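Local coordinates for mandelate racemase / muconate lactonizing enzyme family protein (Agrobacterium tumefaciens, PDB 4DXK), which probably acts as a lyase or racemase of the mandelate racemase subgroup of the enolase superfamily, its exact substrate not established, at residues Lys2-Arg14 / Ile384-Ala397. Residues are numbered along the deposited sequence; the frame is centred on the assembly and turned at random. Where two conformers were deposited one is given.
Sequences KITKLETVRVAER and IEKTFTVSRRFSDA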
loop_
_atom_site.group_PDB
_atom_site.type_symbol
_atom_site.label_atom_id
_atom_site.label_comp_id
_atom_site.label_asym_id
_atom_site.label_seq_id
_atom_site.Cartn_x
_atom_site.Cartn_y
_atom_site.Cartn_z
ATOM N N LYS A 2 45.417 21.676 13.245
ATOM C CA LYS A 2 44.535 22.530 12.462
ATOM C C LYS A 2 44.935 22.504 11.000
ATOM O O LYS A 2 46.119 22.418 10.666
ATOM C CB LYS A 2 44.610 23.976 12.959
ATOM C CG LYS A 2 44.121 24.187 14.382
ATOM C CD LYS A 2 44.279 25.641 14.804
ATOM C CE LYS A 2 43.585 25.909 16.135
ATOM N NZ LYS A 2 43.749 27.324 16.580
ATOM N N ILE A 3 43.935 22.606 10.135
ATOM C CA ILE A 3 44.155 22.735 8.703
ATOM C C ILE A 3 44.753 24.109 8.420
ATOM O O ILE A 3 44.252 25.130 8.904
ATOM C CB ILE A 3 42.833 22.571 7.937
ATOM C CG1 ILE A 3 42.286 21.149 8.129
ATOM C CG2 ILE A 3 43.017 22.906 6.461
ATOM C CD1 ILE A 3 40.865 20.959 7.629
ATOM N N THR A 4 45.838 24.133 7.652
ATOM C CA THR A 4 46.506 25.384 7.325
ATOM C C THR A 4 46.348 25.782 5.865
ATOM O O THR A 4 46.339 26.973 5.546
ATOM C CB THR A 4 48.004 25.294 7.622
ATOM O OG1 THR A 4 48.505 24.090 7.028
ATOM C CG2 THR A 4 48.262 25.291 9.128
ATOM N N LYS A 5 46.330 24.803 4.964
ATOM C CA LYS A 5 46.250 25.095 3.530
ATOM C C LYS A 5 45.421 24.054 2.803
ATOM O O LYS A 5 45.420 22.881 3.173
ATOM C CB LYS A 5 47.640 25.104 2.884
ATOM C CG LYS A 5 48.669 25.984 3.548
ATOM C CD LYS A 5 50.063 25.704 3.006
ATOM C CE LYS A 5 50.102 25.787 1.488
ATOM N NZ LYS A 5 51.493 25.654 0.950
ATOM N N LEU A 6 44.730 24.488 1.756
ATOM C CA LEU A 6 44.108 23.574 0.809
ATOM C C LEU A 6 44.797 23.737 -0.521
ATOM O O LEU A 6 44.907 24.852 -1.049
ATOM C CB LEU A 6 42.625 23.871 0.608
ATOM C CG LEU A 6 41.634 23.617 1.728
ATOM C CD1 LEU A 6 40.211 23.602 1.156
ATOM C CD2 LEU A 6 41.958 22.323 2.473
ATOM N N GLU A 7 45.258 22.626 -1.073
ATOM C CA GLU A 7 45.981 22.625 -2.334
ATOM C C GLU A 7 45.212 21.754 -3.317
ATOM O O GLU A 7 44.791 20.647 -2.971
ATOM C CB GLU A 7 47.394 22.077 -2.116
ATOM C CG GLU A 7 48.181 21.834 -3.392
ATOM C CD GLU A 7 49.541 21.210 -3.129
ATOM O OE1 GLU A 7 49.810 20.780 -1.985
ATOM O OE2 GLU A 7 50.351 21.144 -4.072
ATOM N N THR A 8 45.008 22.247 -4.530
ATOM C CA THR A 8 44.459 21.413 -5.585
ATOM C C THR A 8 45.514 21.188 -6.656
ATOM O O THR A 8 46.327 22.074 -6.936
ATOM C CB THR A 8 43.210 22.035 -6.206
ATOM O OG1 THR A 8 43.473 23.407 -6.529
ATOM C CG2 THR A 8 42.034 21.957 -5.235
ATOM N N VAL A 9 45.494 20.000 -7.256
ATOM C CA VAL A 9 46.467 19.611 -8.268
ATOM C C VAL A 9 45.726 19.010 -9.449
ATOM O O VAL A 9 44.840 18.163 -9.274
ATOM C CB VAL A 9 47.457 18.563 -7.719
ATOM C CG1 VAL A 9 48.506 18.205 -8.764
ATOM C CG2 VAL A 9 48.125 19.066 -6.454
ATOM N N ARG A 10 46.097 19.457 -10.646
ATOM C CA ARG A 10 45.591 18.889 -11.888
ATOM C C ARG A 10 46.760 18.568 -12.806
ATOM O O ARG A 10 47.841 19.156 -12.682
ATOM C CB ARG A 10 44.629 19.847 -12.600
ATOM C CG ARG A 10 43.315 20.038 -11.858
ATOM C CD ARG A 10 42.299 20.872 -12.635
ATOM N NE ARG A 10 42.693 22.274 -12.750
ATOM C CZ ARG A 10 43.155 22.836 -13.860
ATOM N NH1 ARG A 10 43.284 22.119 -14.970
ATOM N NH2 ARG A 10 43.489 24.119 -13.861
ATOM N N VAL A 11 46.537 17.640 -13.732
ATOM C CA VAL A 11 47.528 17.323 -14.756
ATOM C C VAL A 11 46.889 17.354 -16.140
ATOM O O VAL A 11 45.801 16.813 -16.354
ATOM C CB VAL A 11 48.228 15.968 -14.498
ATOM C CG1 VAL A 11 49.021 16.019 -13.204
ATOM C CG2 VAL A 11 47.224 14.823 -14.462
ATOM N N ALA A 12 47.565 17.998 -17.086
ATOM C CA ALA A 12 46.985 18.217 -18.406
ATOM C C ALA A 12 46.768 16.912 -19.158
ATOM O O ALA A 12 45.903 16.826 -20.031
ATOM C CB ALA A 12 47.861 19.161 -19.223
ATOM N N GLU A 13 47.550 15.898 -18.803
ATOM C CA GLU A 13 47.481 14.609 -19.480
ATOM C C GLU A 13 46.250 13.799 -19.071
ATOM O O GLU A 13 45.836 12.881 -19.784
ATOM C CB GLU A 13 48.754 13.805 -19.211
ATOM C CG GLU A 13 50.008 14.354 -19.900
ATOM C CD GLU A 13 50.651 15.542 -19.184
ATOM O OE1 GLU A 13 50.266 15.862 -18.040
ATOM O OE2 GLU A 13 51.561 16.163 -19.777
ATOM N N ARG A 14 45.666 14.142 -17.925
ATOM C CA ARG A 14 44.490 13.444 -17.413
ATOM C C ARG A 14 43.476 14.460 -16.914
ATOM O O ARG A 14 43.357 14.669 -15.708
ATOM C CB ARG A 14 44.889 12.496 -16.274
ATOM C CG ARG A 14 45.420 11.158 -16.749
ATOM C CD ARG A 14 44.522 10.670 -17.875
ATOM N NE ARG A 14 44.879 9.384 -18.465
ATOM C CZ ARG A 14 46.050 9.099 -19.026
ATOM N NH1 ARG A 14 47.033 9.990 -19.056
ATOM N NH2 ARG A 14 46.244 7.904 -19.559
ATOM N N ILE A 384 56.259 15.066 -9.625
ATOM C CA ILE A 384 55.371 14.633 -10.704
ATOM C C ILE A 384 55.470 15.596 -11.877
ATOM O O ILE A 384 55.039 15.283 -12.989
ATOM C CB ILE A 384 53.895 14.576 -10.267
ATOM C CG1 ILE A 384 53.548 15.794 -9.409
ATOM C CG2 ILE A 384 53.601 13.280 -9.538
ATOM C CD1 ILE A 384 52.066 16.043 -9.269
ATOM N N GLU A 385 56.039 16.771 -11.620
ATOM C CA GLU A 385 56.248 17.767 -12.674
ATOM C C GLU A 385 57.173 17.269 -13.789
ATOM O O GLU A 385 57.244 17.878 -14.856
ATOM C CB GLU A 385 56.841 19.060 -12.091
ATOM C CG GLU A 385 55.871 19.951 -11.313
ATOM C CD GLU A 385 55.799 19.601 -9.837
ATOM O OE1 GLU A 385 56.348 18.547 -9.451
ATOM O OE2 GLU A 385 55.201 20.382 -9.063
ATOM N N LYS A 386 57.890 16.174 -13.541
ATOM C CA LYS A 386 58.805 15.616 -14.537
ATOM C C LYS A 386 58.076 14.753 -15.563
ATOM O O LYS A 386 58.530 14.600 -16.698
ATOM C CB LYS A 386 59.908 14.794 -13.861
ATOM C CG LYS A 386 61.121 15.611 -13.436
ATOM C CD LYS A 386 62.124 14.781 -12.644
ATOM C CE LYS A 386 63.068 15.683 -11.856
ATOM N NZ LYS A 386 63.489 16.867 -12.660
ATOM N N THR A 387 56.943 14.193 -15.156
ATOM C CA THR A 387 56.197 13.264 -15.994
ATOM C C THR A 387 54.924 13.915 -16.530
ATOM O O THR A 387 54.468 13.611 -17.636
ATOM C CB THR A 387 55.834 11.993 -15.202
ATOM O OG1 THR A 387 57.032 11.391 -14.695
ATOM C CG2 THR A 387 55.106 10.992 -16.080
ATOM N N PHE A 388 54.366 14.829 -15.747
ATOM C CA PHE A 388 53.088 15.447 -16.081
ATOM C C PHE A 388 53.201 16.964 -16.214
ATOM O O PHE A 388 54.172 17.577 -15.767
ATOM C CB PHE A 388 52.030 15.097 -15.023
ATOM C CG PHE A 388 51.733 13.627 -14.922
ATOM C CD1 PHE A 388 50.787 13.040 -15.747
ATOM C CD2 PHE A 388 52.398 12.831 -14.000
ATOM C CE1 PHE A 388 50.512 11.685 -15.663
ATOM C CE2 PHE A 388 52.133 11.479 -13.908
ATOM C CZ PHE A 388 51.190 10.903 -14.745
ATOM N N THR A 389 52.194 17.562 -16.842
ATOM C CA THR A 389 52.086 19.009 -16.904
ATOM C C THR A 389 51.161 19.419 -15.767
ATOM O O THR A 389 49.931 19.313 -15.873
ATOM C CB THR A 389 51.512 19.462 -18.242
ATOM O OG1 THR A 389 52.300 18.918 -19.307
ATOM C CG2 THR A 389 51.516 20.981 -18.336
ATOM N N VAL A 390 51.767 19.852 -14.667
ATOM C CA VAL A 390 51.062 20.018 -13.405
ATOM C C VAL A 390 50.634 21.460 -13.164
ATOM O O VAL A 390 51.401 22.395 -13.412
ATOM C CB VAL A 390 51.976 19.573 -12.243
ATOM C CG1 VAL A 390 51.306 19.802 -10.887
ATOM C CG2 VAL A 390 52.376 18.117 -12.414
ATOM N N SER A 391 49.405 21.642 -12.691
ATOM C CA SER A 391 48.960 22.949 -12.227
ATOM C C SER A 391 48.479 22.809 -10.791
ATOM O O SER A 391 47.831 21.824 -10.438
ATOM C CB SER A 391 47.844 23.500 -13.112
ATOM O OG SER A 391 46.735 22.620 -13.141
ATOM N N ARG A 392 48.809 23.790 -9.962
ATOM C CA ARG A 392 48.433 23.768 -8.556
ATOM C C ARG A 392 47.815 25.089 -8.156
ATOM O O ARG A 392 48.201 26.143 -8.673
ATOM C CB ARG A 392 49.646 23.507 -7.663
ATOM C CG ARG A 392 50.401 22.226 -7.956
ATOM C CD ARG A 392 51.569 22.053 -6.988
ATOM N NE ARG A 392 52.470 20.977 -7.396
ATOM C CZ ARG A 392 52.491 19.761 -6.857
ATOM N NH1 ARG A 392 51.670 19.443 -5.865
ATOM N NH2 ARG A 392 53.348 18.854 -7.306
ATOM N N ARG A 393 46.866 25.036 -7.229
ATOM C CA ARG A 393 46.303 26.239 -6.636
ATOM C C ARG A 393 46.195 26.047 -5.131
ATOM O O ARG A 393 45.896 24.947 -4.654
ATOM C CB ARG A 393 44.935 26.559 -7.226
ATOM C CG ARG A 393 44.369 27.856 -6.697
ATOM C CD ARG A 393 43.058 28.233 -7.351
ATOM N NE ARG A 393 42.442 29.334 -6.622
ATOM C CZ ARG A 393 41.184 29.722 -6.776
ATOM N NH1 ARG A 393 40.391 29.087 -7.634
ATOM N NH2 ARG A 393 40.713 30.734 -6.061
ATOM N N PHE A 394 46.444 27.117 -4.385
ATOM C CA PHE A 394 46.468 27.067 -2.929
ATOM C C PHE A 394 45.510 28.069 -2.298
ATOM O O PHE A 394 45.339 29.177 -2.812
ATOM C CB PHE A 394 47.876 27.395 -2.425
ATOM C CG PHE A 394 48.916 26.379 -2.801
ATOM C CD1 PHE A 394 49.573 26.458 -4.021
ATOM C CD2 PHE A 394 49.243 25.354 -1.927
ATOM C CE1 PHE A 394 50.538 25.522 -4.366
ATOM C CE2 PHE A 394 50.208 24.420 -2.262
ATOM C CZ PHE A 394 50.852 24.506 -3.486
ATOM N N SER A 395 44.908 27.676 -1.179
ATOM C CA SER A 395 44.226 28.600 -0.277
ATOM C C SER A 395 44.844 28.480 1.103
ATOM O O SER A 395 45.168 27.379 1.554
ATOM C CB SER A 395 42.746 28.261 -0.149
ATOM O OG SER A 395 42.017 28.580 -1.318
ATOM N N ASP A 396 44.977 29.611 1.785
ATOM C CA ASP A 396 45.420 29.622 3.173
ATOM C C ASP A 396 44.727 30.757 3.919
ATOM O O ASP A 396 43.807 31.380 3.386
ATOM C CB ASP A 396 46.950 29.720 3.281
ATOM C CG ASP A 396 47.526 30.936 2.567
ATOM O OD1 ASP A 396 46.792 31.915 2.301
ATOM O OD2 ASP A 396 48.745 30.912 2.291
ATOM N N ALA A 397 45.167 31.026 5.143
ATOM C CA ALA A 397 44.512 32.027 5.980
ATOM C C ALA A 397 44.501 33.405 5.313
ATOM O O ALA A 397 43.550 34.169 5.461
ATOM C CB ALA A 397 45.174 32.095 7.347
HETATM O O HOH W 1 46.832 29.227 6.849
#
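R392 NH1 meets E7 OE2 at 2.8 Å on the syn side of the carboxylate, though 32° out of its plane, with an N-H...O angle of 150°, as a salt bridge between strands 3-11 and 390-396. Only NH1 of R392 goes to E7, for NE and NH2 of the same guanidinium both turn to E385 OE2, the closer being NH2 at 3.0 Å, while E7 OE1 bonds H23 on strand 17-24. E7 CG stands anti to its backbone N (chi1 171°), which lays the extended chain alongside F394, with CD 3.4 Å from ring atom CE2. On this same face V9 CG1 packs against V390 CG1 at 3.9 Å.

The other face carries T8 and R10, bound to E42 of helix 38-53; in one of its two conformers, S391 OG sits 3.6 Å above the R10 guanidinium plane, over its centre. Six backbone hydrogen bonds join the antiparallel pairs L6-S395, T8-R393 and R10-S391. Beyond them E13 clasps T389, whose N reaches OE1 at 2.8 Å and whose OG1 donates to OE2 at 2.9 Å.

The C-terminal strand thus lies at one edge of the four-stranded antiparallel sheet of the N-terminal capping domain, bringing both chain ends into one sheet. R392 spans two carboxylates, and its positive charge probably helps the buried carboxylate of E7 to stay ionised, while E385 fixes the rest of the guanidinium.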